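Side-chain contacts in putative endonuclease/exonuclease/phosphatase family protein (Bacteroides thetaiotaomicron, PDB 3MPR), which probably acts as a metal-dependent phosphodiesterase of the DNase I-like superfamily, cutting nucleic acids or related phosphate esters: residues D26-R31 against L57-E62; Q37-H42 against P65-I70; K149-S154 against H185-A190. One frame throughout, in Å; residues are numbered along the deposited sequence.

Interactions 1 and 2 lie on one flank of the fold, their centres 12 Å apart, and share helix 28-41: its first turn meets helix 54-63 in interaction 1, its last turns face strand 67-70 in interaction 2. Their segments alternate along the chain, and the salt bridge from Lys-61 to Asp-68 (NZ to OD1 3.0 Å) joins them directly. Interaction 3, between helices 148-164 and 186-192, follows later in the sequence and lies across the chain's centre, its own centre 31 Å from the centre of each of the others. The contacts thus belong to helical layers on opposite sides of the two central sheets, as in DNase I-like alpha/beta sandwiches.

Interaction 1: residues D26-R31 against L57-E62; sequences DGWGQR and LKDMKE
Trp-28 and Asp-59 are joined by a hydrogen bond from the indole nitrogen to the carboxylate, NE1 to OD2 at 2.8 Å, which links residues 26-31 to residues 57-62. It is nearly straight, with an N-H...O angle of 163°. The oxygen lies in the ring plane and receives the proton on its anti lone pair, on the side away from OD1, while ring and carboxylate are close to coplanar, 24° apart. Trp-28 has CG anti to the backbone N (chi1 174°), which carries the indole off its own helix and presents its N-H edge to the neighbouring one. Further round the same edge, the six-membered ring meets selenomethionine Met-60: CH2 lies 3.8 Å from the methylene CG. The Met-60 chain bends at chi2 and chi3, bringing SE to 4.0 Å from Trp-28 CH2. SE is 5.1 Å from the centroid of the six-membered ring and well off its normal, an oblique Met-aromatic contact. One edge of the indole is thus fixed by a polar grip and an apolar neighbour on successive residues of a single helix. A leucine in place of Trp-28 would probably leave Asp-59 OD2 without its indole donor and open a gap beside Met-60. Tyr-32, one turn on, stacks with the Trp-28 ring and also touches Asp-59 and Met-60, and Ile-35 extends the apolar side. The Trp-28 side chain is about 8 Å from that of Glu-51, which binds magnesium in a structure of this protein, although no metal is bound to this chain here. The whole is a helix-to-helix contact within the DNase I-like fold, a tryptophan spanning two helices near the magnesium-binding position.

Interaction 2: residues Q37-H42 against P65-I70; sequences QMVQYH and PGYDYI
In the helical layer that packs beside a sheet edge in this DNase I-like alpha/beta fold, Val-39 near the end of helix 28-41 meets Tyr-67 at the start of strand 67-70. The touching branch is CG1, anti to the backbone N; this chi1 of 172° turns it out from the helix towards the phenol. It lies 3.7 Å from Tyr-67 OH and 3.8 Å from CZ, approaching the ring obliquely at its hydroxyl end, and the two side chains run past each other in opposite directions. Tyr-67 OH is also 3.9 Å from the carbonyl O of Val-39, but its hydrogen-bonding partner is the carbonyl of Phe-44, just beyond the helix. The phenol therefore spans the distance from strand to helix with its polar end tied to the backbone that follows the helix, while its carbons offer a surface to the valine. Beside this buried pair, Gln-40 and Pro-65 make a looser contact nearer the surface. The Gln-40 chain is extended beyond CG and crosses the proline ring at about a right angle, bringing the amide NE2 to 4.0 Å from Pro-65 CD, a van der Waals approach. Its other amide atom, OE1, is hydrogen-bonded to Tyr-206 OH of the second subunit, so this glutamine faces both the turn before the strand and the dimer interface. Tyr-41 also faces that interface, stacking on Tyr-208 of the second subunit. Strand 67-70 is outermost in its sheet within the chain: strand 86-89 pairs antiparallel with it on one side, Tyr-69 packs on helix 54-63, and Tyr-67 reaches across to the end of helix 28-41.

Interaction 3: residues K149-S154 against H185-A190; sequences KARVES and HQSYDA
Following His-185, the N-cap residue of helix 186-192, whose ND1 is 4.6 Å from Arg-151 NH2 without touching it, Gln-186 passes its side chain obliquely across the CG2 branch of Val-152. Its CG is anti to the backbone N (chi1 -171°), and the extended chain beyond carries CG and CD past the valine, each at 3.9 Å from Val-152 CG2. Ser-187 is the centre of the interface. Its CB sits 3.7 Å from Arg-151 CB and 4.0 Å from Val-152 N, close against the backbone of helix 148-164. A small side chain at this position suits the spacing: the two short helical axes run almost parallel, 4° apart, with a closest approach of 8.4 Å, and the CA atoms of Val-152 and Ser-187 are only 4.6 Å from each other. The hydroxyl OG lies at the edge of the Arg-151 guanidinium, near its plane, but 3.9 Å from NE. A turn later, Ala-190 faces the same helix and packs on Ala-155 and Phe-156. The Arg-151 chain bends at chi3, and its NH1 donates to the carbonyl of Asp-144. Methylene, methyl and backbone atoms thus make up most of the meeting surface, so the close helix pairing probably rests on fit and small residues more than on polar bonds, with the arginine's charged end directed to a neighbouring loop.

Interaction 1: residues D26-R31 against L57-E62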
loop_
_atom_site.group_PDB
_atom_site.type_symbol
_atom_site.label_atom_id
_atom_site.label_comp_id
_atom_site.label_asym_id
_atom_site.label_seq_id
_atom_site.Cartn_x
_atom_site.Cartn_y
_atom_site.Cartn_z
ATOM N N ASP A 26 -20.448 -2.568 9.916
ATOM C CA ASP A 26 -19.355 -3.284 9.259
ATOM C C ASP A 26 -19.895 -4.353 8.332
ATOM O O ASP A 26 -19.327 -5.452 8.231
ATOM C CB ASP A 26 -18.446 -3.948 10.288
ATOM C CG ASP A 26 -17.741 -2.942 11.192
ATOM O OD1 ASP A 26 -17.069 -2.008 10.677
ATOM O OD2 ASP A 26 -17.865 -3.092 12.428
ATOM N N GLY A 27 -20.991 -4.041 7.651
ATOM C CA GLY A 27 -21.650 -5.017 6.797
ATOM C C GLY A 27 -20.857 -5.391 5.560
ATOM O O GLY A 27 -20.170 -4.554 4.974
ATOM N N TRP A 28 -20.960 -6.656 5.164
ATOM C CA TRP A 28 -20.290 -7.154 3.969
ATOM C C TRP A 28 -20.511 -6.260 2.759
ATOM O O TRP A 28 -19.560 -5.920 2.059
ATOM C CB TRP A 28 -20.742 -8.587 3.661
ATOM C CG TRP A 28 -20.221 -9.155 2.357
ATOM C CD1 TRP A 28 -20.961 -9.467 1.246
ATOM C CD2 TRP A 28 -18.861 -9.465 2.032
ATOM N NE1 TRP A 28 -20.142 -9.959 0.253
ATOM C CE2 TRP A 28 -18.850 -9.974 0.717
ATOM C CE3 TRP A 28 -17.651 -9.378 2.731
ATOM C CZ2 TRP A 28 -17.675 -10.382 0.083
ATOM C CZ3 TRP A 28 -16.487 -9.781 2.098
ATOM C CH2 TRP A 28 -16.504 -10.275 0.791
ATOM N N GLY A 29 -21.761 -5.868 2.511
ATOM C CA GLY A 29 -22.080 -5.130 1.304
ATOM C C GLY A 29 -21.369 -3.794 1.202
ATOM O O GLY A 29 -21.031 -3.337 0.114
ATOM N N GLN A 30 -21.130 -3.176 2.350
ATOM C CA GLN A 30 -20.403 -1.917 2.424
ATOM C C GLN A 30 -18.881 -2.130 2.329
ATOM O O GLN A 30 -18.166 -1.314 1.746
ATOM C CB GLN A 30 -20.780 -1.217 3.735
ATOM C CG GLN A 30 -19.985 0.022 4.072
ATOM C CD GLN A 30 -20.529 0.746 5.294
ATOM O OE1 GLN A 30 -21.572 1.389 5.224
ATOM N NE2 GLN A 30 -19.816 0.651 6.416
ATOM N N ARG A 31 -18.404 -3.244 2.878
ATOM C CA ARG A 31 -16.963 -3.494 3.045
ATOM C C ARG A 31 -16.290 -4.026 1.801
ATOM O O ARG A 31 -15.178 -3.624 1.466
ATOM C CB ARG A 31 -16.717 -4.556 4.128
ATOM C CG ARG A 31 -17.119 -4.171 5.519
ATOM C CD ARG A 31 -16.550 -5.141 6.545
ATOM N NE ARG A 31 -17.162 -6.471 6.553
ATOM C CZ ARG A 31 -16.577 -7.563 6.064
ATOM N NH1 ARG A 31 -15.368 -7.478 5.492
ATOM N NH2 ARG A 31 -17.199 -8.742 6.146
ATOM N N LEU A 57 -17.883 -15.095 -2.204
ATOM C CA LEU A 57 -16.894 -15.406 -3.237
ATOM C C LEU A 57 -17.361 -14.883 -4.587
ATOM O O LEU A 57 -16.569 -14.342 -5.363
ATOM C CB LEU A 57 -16.633 -16.915 -3.300
ATOM C CG LEU A 57 -15.991 -17.526 -2.045
ATOM C CD1 LEU A 57 -15.901 -19.034 -2.202
ATOM C CD2 LEU A 57 -14.593 -16.924 -1.804
ATOM N N LYS A 58 -18.655 -15.044 -4.873
ATOM C CA LYS A 58 -19.203 -14.582 -6.150
ATOM C C LYS A 58 -19.149 -13.057 -6.261
ATOM O O LYS A 58 -18.855 -12.509 -7.319
ATOM C CB LYS A 58 -20.637 -15.098 -6.329
ATOM C CG LYS A 58 -20.658 -16.573 -6.715
ATOM C CD LYS A 58 -22.066 -17.129 -6.739
ATOM C CE LYS A 58 -22.060 -18.606 -7.120
ATOM N NZ LYS A 58 -23.450 -19.149 -7.011
ATOM N N ASP A 59 -19.435 -12.380 -5.157
ATOM C CA ASP A 59 -19.316 -10.925 -5.094
ATOM C C ASP A 59 -17.886 -10.491 -5.377
ATOM O O ASP A 59 -17.641 -9.530 -6.113
ATOM C CB ASP A 59 -19.684 -10.409 -3.701
ATOM C CG ASP A 59 -21.126 -10.668 -3.339
ATOM O OD1 ASP A 59 -21.930 -10.924 -4.258
ATOM O OD2 ASP A 59 -21.446 -10.605 -2.129
HETATM N N MSE A 60 -16.935 -11.185 -4.769
HETATM C CA MSE A 60 -15.536 -10.791 -4.923
HETATM C C MSE A 60 -15.080 -10.997 -6.354
HETATM O O MSE A 60 -14.442 -10.128 -6.935
HETATM C CB MSE A 60 -14.628 -11.546 -3.940
HETATM C CG MSE A 60 -14.787 -11.099 -2.491
HETATM SE SE MSE A 60 -14.170 -9.236 -2.236
HETATM C CE MSE A 60 -12.410 -9.422 -3.030
ATOM N N LYS A 61 -15.414 -12.141 -6.941
ATOM C CA LYS A 61 -15.045 -12.367 -8.333
ATOM C C LYS A 61 -15.684 -11.303 -9.243
ATOM O O LYS A 61 -15.037 -10.773 -10.142
ATOM C CB LYS A 61 -15.419 -13.787 -8.774
ATOM C CG LYS A 61 -15.052 -14.102 -10.211
ATOM C CD LYS A 61 -15.249 -15.586 -10.521
ATOM C CE LYS A 61 -14.897 -15.889 -11.963
ATOM N NZ LYS A 61 -15.222 -17.313 -12.288
ATOM N N GLU A 62 -16.946 -10.972 -9.003
ATOM C CA GLU A 62 -17.576 -9.928 -9.805
ATOM C C GLU A 62 -16.803 -8.616 -9.659
ATOM O O GLU A 62 -16.624 -7.884 -10.629
ATOM C CB GLU A 62 -19.045 -9.740 -9.418
ATOM C CG GLU A 62 -19.720 -8.555 -10.106
ATOM C CD GLU A 62 -21.160 -8.389 -9.671
ATOM O OE1 GLU A 62 -21.399 -8.168 -8.467
ATOM O OE2 GLU A 62 -22.059 -8.487 -10.529
#

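Interaction 2: residues Q37-H42 against P65-I70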
loop_
_atom_site.group_PDB
_atom_site.type_symbol
_atom_site.label_atom_id
_atom_site.label_comp_id
_atom_site.label_asym_id
_atom_site.label_seq_id
_atom_site.Cartn_x
_atom_site.Cartn_y
_atom_site.Cartn_z
ATOM N N GLN A 37 -10.992 -3.158 -4.105
ATOM C CA GLN A 37 -10.060 -2.082 -4.449
ATOM C C GLN A 37 -8.650 -2.300 -3.885
ATOM O O GLN A 37 -7.665 -2.029 -4.567
ATOM C CB GLN A 37 -10.599 -0.708 -4.038
ATOM C CG GLN A 37 -11.671 -0.157 -4.994
ATOM C CD GLN A 37 -11.467 1.317 -5.302
ATOM O OE1 GLN A 37 -11.867 2.179 -4.521
ATOM N NE2 GLN A 37 -10.817 1.612 -6.436
HETATM N N MSE A 38 -8.539 -2.778 -2.648
HETATM C CA MSE A 38 -7.203 -3.019 -2.079
HETATM C C MSE A 38 -6.440 -4.096 -2.844
HETATM O O MSE A 38 -5.243 -3.957 -3.106
HETATM C CB MSE A 38 -7.289 -3.416 -0.612
HETATM C CG MSE A 38 -7.865 -2.338 0.286
HETATM SE SE MSE A 38 -7.723 -2.844 2.165
HETATM C CE MSE A 38 -5.790 -2.895 2.295
ATOM N N VAL A 39 -7.132 -5.184 -3.170
ATOM C CA VAL A 39 -6.551 -6.268 -3.963
ATOM C C VAL A 39 -6.003 -5.739 -5.287
ATOM O O VAL A 39 -4.907 -6.103 -5.726
ATOM C CB VAL A 39 -7.619 -7.349 -4.272
ATOM C CG1 VAL A 39 -7.087 -8.377 -5.258
ATOM C CG2 VAL A 39 -8.084 -8.031 -2.984
ATOM N N GLN A 40 -6.771 -4.871 -5.927
ATOM C CA GLN A 40 -6.372 -4.326 -7.208
ATOM C C GLN A 40 -5.238 -3.333 -7.049
ATOM O O GLN A 40 -4.214 -3.437 -7.726
ATOM C CB GLN A 40 -7.577 -3.670 -7.889
ATOM C CG GLN A 40 -8.669 -4.671 -8.233
ATOM C CD GLN A 40 -9.917 -4.010 -8.788
ATOM O OE1 GLN A 40 -10.414 -3.025 -8.234
ATOM N NE2 GLN A 40 -10.422 -4.541 -9.891
ATOM N N TYR A 41 -5.409 -2.383 -6.131
ATOM C CA TYR A 41 -4.400 -1.338 -5.952
ATOM C C TYR A 41 -3.061 -1.891 -5.479
ATOM O O TYR A 41 -1.996 -1.420 -5.895
ATOM C CB TYR A 41 -4.886 -0.265 -4.976
ATOM C CG TYR A 41 -3.930 0.906 -4.921
ATOM C CD1 TYR A 41 -3.961 1.885 -5.893
ATOM C CD2 TYR A 41 -2.962 0.999 -3.922
ATOM C CE1 TYR A 41 -3.091 2.951 -5.863
ATOM C CE2 TYR A 41 -2.077 2.062 -3.892
ATOM C CZ TYR A 41 -2.147 3.030 -4.859
ATOM O OH TYR A 41 -1.259 4.081 -4.848
ATOM N N HIS A 42 -3.117 -2.888 -4.602
ATOM C CA HIS A 42 -1.903 -3.461 -4.025
ATOM C C HIS A 42 -1.372 -4.659 -4.813
ATOM O O HIS A 42 -0.462 -5.347 -4.366
ATOM C CB HIS A 42 -2.113 -3.797 -2.547
ATOM C CG HIS A 42 -2.188 -2.581 -1.671
ATOM N ND1 HIS A 42 -3.376 -2.083 -1.177
ATOM C CD2 HIS A 42 -1.216 -1.754 -1.216
ATOM C CE1 HIS A 42 -3.131 -1.001 -0.457
ATOM N NE2 HIS A 42 -1.827 -0.786 -0.459
ATOM N N PRO A 65 -12.443 -8.300 -11.914
ATOM C CA PRO A 65 -12.277 -8.747 -13.296
ATOM C C PRO A 65 -10.875 -9.270 -13.463
ATOM O O PRO A 65 -9.929 -8.612 -13.018
ATOM C CB PRO A 65 -12.434 -7.457 -14.101
ATOM C CG PRO A 65 -13.308 -6.593 -13.248
ATOM C CD PRO A 65 -12.933 -6.912 -11.830
ATOM N N GLY A 66 -10.738 -10.441 -14.072
ATOM C CA GLY A 66 -9.427 -11.010 -14.307
ATOM C C GLY A 66 -8.966 -11.989 -13.241
ATOM O O GLY A 66 -7.916 -12.603 -13.395
ATOM N N TYR A 67 -9.736 -12.125 -12.159
ATOM C CA TYR A 67 -9.436 -13.111 -11.120
ATOM C C TYR A 67 -10.393 -14.296 -11.179
ATOM O O TYR A 67 -11.561 -14.133 -11.521
ATOM C CB TYR A 67 -9.539 -12.479 -9.727
ATOM C CG TYR A 67 -8.381 -11.568 -9.362
ATOM C CD1 TYR A 67 -7.332 -12.022 -8.559
ATOM C CD2 TYR A 67 -8.348 -10.244 -9.798
ATOM C CE1 TYR A 67 -6.259 -11.170 -8.229
ATOM C CE2 TYR A 67 -7.298 -9.394 -9.466
ATOM C CZ TYR A 67 -6.254 -9.865 -8.683
ATOM O OH TYR A 67 -5.215 -9.010 -8.366
ATOM N N ASP A 68 -9.900 -15.487 -10.849
ATOM C CA ASP A 68 -10.807 -16.586 -10.527
ATOM C C ASP A 68 -10.485 -17.065 -9.120
ATOM O O ASP A 68 -9.531 -16.587 -8.506
ATOM C CB ASP A 68 -10.649 -17.733 -11.516
ATOM C CG ASP A 68 -11.961 -18.482 -11.758
ATOM O OD1 ASP A 68 -12.837 -18.525 -10.849
ATOM O OD2 ASP A 68 -12.113 -19.028 -12.869
ATOM N N TYR A 69 -11.265 -18.006 -8.606
ATOM C CA TYR A 69 -10.930 -18.610 -7.321
ATOM C C TYR A 69 -11.091 -20.124 -7.362
ATOM O O TYR A 69 -11.791 -20.663 -8.218
ATOM C CB TYR A 69 -11.777 -18.008 -6.190
ATOM C CG TYR A 69 -13.272 -18.275 -6.326
ATOM C CD1 TYR A 69 -14.114 -17.344 -6.924
ATOM C CD2 TYR A 69 -13.828 -19.465 -5.871
ATOM C CE1 TYR A 69 -15.480 -17.591 -7.052
ATOM C CE2 TYR A 69 -15.187 -19.722 -5.995
ATOM C CZ TYR A 69 -16.003 -18.782 -6.587
ATOM O OH TYR A 69 -17.348 -19.032 -6.712
ATOM N N ILE A 70 -10.435 -20.800 -6.427
ATOM C CA ILE A 70 -10.615 -22.231 -6.237
ATOM C C ILE A 70 -10.840 -22.466 -4.758
ATOM O O ILE A 70 -10.483 -21.621 -3.936
ATOM C CB ILE A 70 -9.389 -23.021 -6.688
ATOM C CG1 ILE A 70 -8.132 -22.497 -5.993
ATOM C CG2 ILE A 70 -9.217 -22.933 -8.212
ATOM C CD1 ILE A 70 -6.879 -23.278 -6.350
#

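Interaction 3: residues K149-S154 against H185-A190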
loop_
_atom_site.group_PDB
_atom_site.type_symbol
_atom_site.label_atom_id
_atom_site.label_comp_id
_atom_site.label_asym_id
_atom_site.label_seq_id
_atom_site.Cartn_x
_atom_site.Cartn_y
_atom_site.Cartn_z
ATOM N N LYS A 149 -4.567 -29.339 20.129
ATOM C CA LYS A 149 -3.978 -30.521 19.521
ATOM C C LYS A 149 -4.247 -30.500 18.019
ATOM O O LYS A 149 -3.372 -30.825 17.216
ATOM C CB LYS A 149 -4.537 -31.808 20.134
ATOM C CG LYS A 149 -3.953 -33.057 19.492
ATOM C CD LYS A 149 -4.331 -34.326 20.248
ATOM C CE LYS A 149 -3.502 -35.505 19.753
ATOM N NZ LYS A 149 -4.197 -36.791 20.014
ATOM N N ALA A 150 -5.458 -30.105 17.645
ATOM C CA ALA A 150 -5.824 -30.045 16.227
ATOM C C ALA A 150 -4.929 -29.084 15.440
ATOM O O ALA A 150 -4.511 -29.395 14.333
ATOM C CB ALA A 150 -7.271 -29.666 16.066
ATOM N N ARG A 151 -4.630 -27.917 16.011
ATOM C CA ARG A 151 -3.737 -26.966 15.345
ATOM C C ARG A 151 -2.333 -27.533 15.115
ATOM O O ARG A 151 -1.757 -27.375 14.034
ATOM C CB ARG A 151 -3.658 -25.637 16.113
ATOM C CG ARG A 151 -4.962 -24.831 16.113
ATOM C CD ARG A 151 -4.717 -23.415 16.651
ATOM N NE ARG A 151 -4.254 -23.403 18.032
ATOM C CZ ARG A 151 -5.050 -23.265 19.094
ATOM N NH1 ARG A 151 -6.364 -23.148 18.944
ATOM N NH2 ARG A 151 -4.531 -23.258 20.309
ATOM N N VAL A 152 -1.783 -28.196 16.127
ATOM C CA VAL A 152 -0.460 -28.788 16.004
ATOM C C VAL A 152 -0.478 -29.920 14.970
ATOM O O VAL A 152 0.354 -29.966 14.058
ATOM C CB VAL A 152 0.054 -29.303 17.367
ATOM C CG1 VAL A 152 1.408 -29.977 17.207
ATOM C CG2 VAL A 152 0.150 -28.151 18.364
ATOM N N GLU A 153 -1.440 -30.828 15.107
ATOM C CA GLU A 153 -1.568 -31.926 14.152
ATOM C C GLU A 153 -1.781 -31.384 12.745
ATOM O O GLU A 153 -1.235 -31.912 11.769
ATOM C CB GLU A 153 -2.724 -32.842 14.544
ATOM C CG GLU A 153 -2.507 -33.556 15.882
ATOM C CD GLU A 153 -1.491 -34.702 15.795
ATOM O OE1 GLU A 153 -1.111 -35.108 14.672
ATOM O OE2 GLU A 153 -1.071 -35.201 16.862
ATOM N N SER A 154 -2.580 -30.330 12.638
ATOM C CA SER A 154 -2.836 -29.721 11.338
ATOM C C SER A 154 -1.536 -29.270 10.680
ATOM O O SER A 154 -1.322 -29.477 9.484
ATOM C CB SER A 154 -3.813 -28.550 11.467
ATOM O OG SER A 154 -5.122 -29.021 11.744
ATOM N N HIS A 185 2.849 -19.499 19.969
ATOM C CA HIS A 185 2.186 -20.801 20.149
ATOM C C HIS A 185 2.867 -21.999 19.495
ATOM O O HIS A 185 3.593 -21.865 18.521
ATOM C CB HIS A 185 0.726 -20.727 19.687
ATOM C CG HIS A 185 -0.124 -19.851 20.551
ATOM N ND1 HIS A 185 -1.081 -20.353 21.408
ATOM C CD2 HIS A 185 -0.133 -18.510 20.718
ATOM C CE1 HIS A 185 -1.649 -19.353 22.060
ATOM N NE2 HIS A 185 -1.093 -18.224 21.658
ATOM N N GLN A 186 2.594 -23.180 20.043
ATOM C CA GLN A 186 3.190 -24.411 19.555
ATOM C C GLN A 186 2.924 -24.654 18.071
ATOM O O GLN A 186 3.804 -25.121 17.361
ATOM C CB GLN A 186 2.700 -25.612 20.373
ATOM C CG GLN A 186 3.454 -26.889 20.054
ATOM C CD GLN A 186 3.050 -28.048 20.943
ATOM O OE1 GLN A 186 2.238 -27.894 21.860
ATOM N NE2 GLN A 186 3.610 -29.217 20.670
ATOM N N SER A 187 1.719 -24.333 17.600
ATOM C CA SER A 187 1.375 -24.581 16.200
ATOM C C SER A 187 2.098 -23.642 15.233
ATOM O O SER A 187 2.267 -23.967 14.066
ATOM C CB SER A 187 -0.143 -24.535 15.977
ATOM O OG SER A 187 -0.685 -23.287 16.390
ATOM N N TYR A 188 2.546 -22.487 15.720
ATOM C CA TYR A 188 3.431 -21.644 14.919
ATOM C C TYR A 188 4.805 -22.323 14.805
ATOM O O TYR A 188 5.362 -22.484 13.701
ATOM C CB TYR A 188 3.561 -20.247 15.553
ATOM C CG TYR A 188 4.596 -19.359 14.880
ATOM C CD1 TYR A 188 5.926 -19.401 15.268
ATOM C CD2 TYR A 188 4.238 -18.489 13.846
ATOM C CE1 TYR A 188 6.880 -18.608 14.661
ATOM C CE2 TYR A 188 5.190 -17.691 13.224
ATOM C CZ TYR A 188 6.510 -17.756 13.642
ATOM O OH TYR A 188 7.471 -16.976 13.058
ATOM N N ASP A 189 5.341 -22.746 15.947
ATOM C CA ASP A 189 6.625 -23.432 15.987
ATOM C C ASP A 189 6.586 -24.666 15.105
ATOM O O ASP A 189 7.594 -25.049 14.523
ATOM C CB ASP A 189 6.978 -23.884 17.414
ATOM C CG ASP A 189 7.074 -22.736 18.400
ATOM O OD1 ASP A 189 7.214 -21.569 17.974
ATOM O OD2 ASP A 189 7.018 -23.013 19.619
ATOM N N ALA A 190 5.424 -25.302 15.021
ATOM C CA ALA A 190 5.318 -26.544 14.256
ATOM C C ALA A 190 5.680 -26.347 12.778
ATOM O O ALA A 190 6.254 -27.241 12.145
ATOM C CB ALA A 190 3.942 -27.168 14.420
#